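Side-chain contact in beta-lactamase Rm3 (Uncultured bacterium, PDB 5IQK), which probably hydrolyses the beta-lactam ring of antibiotics as a zinc-dependent enzyme of metallo-beta-lactamase subclass B3: residues V70-N75 with G138-G143. Numbering follows the deposited sequence.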
# COMPACT_ATOMS: atom_id res chain seq x y z
N VAL A 70 -5.10 -2.08 -17.34
CA VAL A 70 -4.03 -1.95 -16.36
C VAL A 70 -2.75 -2.54 -16.93
O VAL A 70 -2.72 -3.70 -17.32
CB VAL A 70 -4.40 -2.66 -15.04
CG1 VAL A 70 -3.17 -2.79 -14.12
CG2 VAL A 70 -5.51 -1.90 -14.35
N LYS A 71 -1.70 -1.74 -17.00
CA LYS A 71 -0.47 -2.20 -17.64
C LYS A 71 0.67 -2.39 -16.64
O LYS A 71 1.69 -2.97 -16.97
CB LYS A 71 -0.08 -1.25 -18.75
CG LYS A 71 -1.14 -1.25 -19.86
CD LYS A 71 -0.70 -0.62 -21.15
CE LYS A 71 -1.87 -0.57 -22.12
NZ LYS A 71 -2.71 -1.81 -22.02
N LEU A 72 0.47 -1.90 -15.42
CA LEU A 72 1.46 -2.08 -14.36
C LEU A 72 0.77 -2.16 -13.01
O LEU A 72 -0.10 -1.35 -12.72
CB LEU A 72 2.47 -0.93 -14.36
CG LEU A 72 3.58 -0.94 -13.30
CD1 LEU A 72 4.48 -2.17 -13.41
CD2 LEU A 72 4.39 0.33 -13.40
N ILE A 73 1.16 -3.14 -12.21
CA ILE A 73 0.63 -3.30 -10.86
C ILE A 73 1.78 -3.14 -9.86
O ILE A 73 2.83 -3.77 -10.02
CB ILE A 73 -0.02 -4.68 -10.66
CG1 ILE A 73 -1.14 -4.89 -11.68
CG2 ILE A 73 -0.50 -4.84 -9.22
CD1 ILE A 73 -1.70 -6.29 -11.69
N LEU A 74 1.59 -2.29 -8.86
CA LEU A 74 2.61 -2.04 -7.85
C LEU A 74 2.23 -2.65 -6.51
O LEU A 74 1.06 -2.70 -6.16
CB LEU A 74 2.84 -0.54 -7.66
CG LEU A 74 3.06 0.19 -8.99
CD1 LEU A 74 3.25 1.68 -8.76
CD2 LEU A 74 4.23 -0.39 -9.77
N ASN A 75 3.23 -3.10 -5.77
CA ASN A 75 3.02 -3.68 -4.45
C ASN A 75 3.63 -2.79 -3.36
O ASN A 75 4.65 -2.13 -3.59
CB ASN A 75 3.63 -5.08 -4.39
CG ASN A 75 3.61 -5.67 -2.99
OD1 ASN A 75 4.66 -5.92 -2.39
ND2 ASN A 75 2.41 -5.87 -2.45
N GLY A 138 13.64 3.87 -7.64
CA GLY A 138 13.32 3.32 -8.95
C GLY A 138 12.12 4.03 -9.55
O GLY A 138 11.11 4.22 -8.87
N GLN A 139 12.23 4.36 -10.84
CA GLN A 139 11.16 5.06 -11.57
C GLN A 139 10.47 4.08 -12.51
O GLN A 139 11.12 3.34 -13.24
CB GLN A 139 11.72 6.23 -12.38
CG GLN A 139 12.51 7.29 -11.61
CD GLN A 139 12.83 8.53 -12.46
OE1 GLN A 139 13.31 8.44 -13.60
NE2 GLN A 139 12.58 9.71 -11.88
N PHE A 140 9.14 4.10 -12.50
CA PHE A 140 8.34 3.24 -13.38
C PHE A 140 7.34 4.13 -14.09
O PHE A 140 6.92 5.15 -13.55
CB PHE A 140 7.58 2.15 -12.61
CG PHE A 140 8.47 1.14 -11.94
CD1 PHE A 140 8.65 -0.12 -12.50
CD2 PHE A 140 9.13 1.45 -10.77
CE1 PHE A 140 9.47 -1.05 -11.88
CE2 PHE A 140 9.95 0.52 -10.15
CZ PHE A 140 10.12 -0.73 -10.71
N ASN A 141 6.93 3.72 -15.28
CA ASN A 141 5.91 4.49 -15.99
C ASN A 141 5.00 3.64 -16.85
O ASN A 141 5.35 2.54 -17.28
CB ASN A 141 6.57 5.57 -16.85
CG ASN A 141 7.08 5.05 -18.18
OD1 ASN A 141 8.09 4.35 -18.23
ND2 ASN A 141 6.38 5.38 -19.27
N VAL A 142 3.79 4.17 -17.05
CA VAL A 142 2.88 3.70 -18.08
C VAL A 142 2.47 4.96 -18.80
O VAL A 142 1.71 5.76 -18.27
CB VAL A 142 1.65 2.96 -17.51
CG1 VAL A 142 0.70 2.57 -18.65
CG2 VAL A 142 2.08 1.73 -16.71
N GLY A 143 2.99 5.15 -20.00
CA GLY A 143 2.78 6.39 -20.71
C GLY A 143 3.27 7.59 -19.92
O GLY A 143 4.42 7.62 -19.50
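Leu-72 and Val-142 meet where the two sheets of the alpha-beta/beta-alpha sandwich, the four-layer fold of metallo-beta-lactamases, lie against each other, an example of sheets packing face to face through apolar side chains. Strands 70-74 and 139-142 belong to different sheets and run roughly antiparallel (152°), the departure being of the order expected from the twist of packed sheets. Their axes are 7.4 Å apart at closest approach; no hydrogen bond joins the two segments, and side chains bridge the spacing.

Val-142 straddles two neighbouring residues with its two methyl groups. CG2, the branch beside its own backbone N, presses on CB of Leu-72 at 3.6 Å, close to the root of that side chain. CG1 points the other way along the strand and lies 3.9 Å from CB of Lys-71. The lysine thus adds only the base of its chain to the apolar seam, while its ammonium end leads away from the opposing strand.

Leu-72 reaches farther along the interface. A chi1 of 179° swings CG away from the backbone N, and chi2 of 61° sets CD2 anti to CA, carrying this methyl to 3.8 Å from CB of Phe-140. The two side chains cross at about a right angle, and the methyl approaches the ring obliquely. Leu-72 therefore has Val-142 at its base and Phe-140 at its outer end.

Around this seam, strand 70-74 is an inner strand of its sheet, hydrogen-bonded to strands 42-45 and 96-99; helix 86-93, part of the outer helical layer, packs against Ile-73 on its far side. Strand 139-142 is an edge strand of the second sheet, next to 145-151, and its inward side chains spread across the first: Val-142 also touches Val-43, and Phe-140 touches Ala-98.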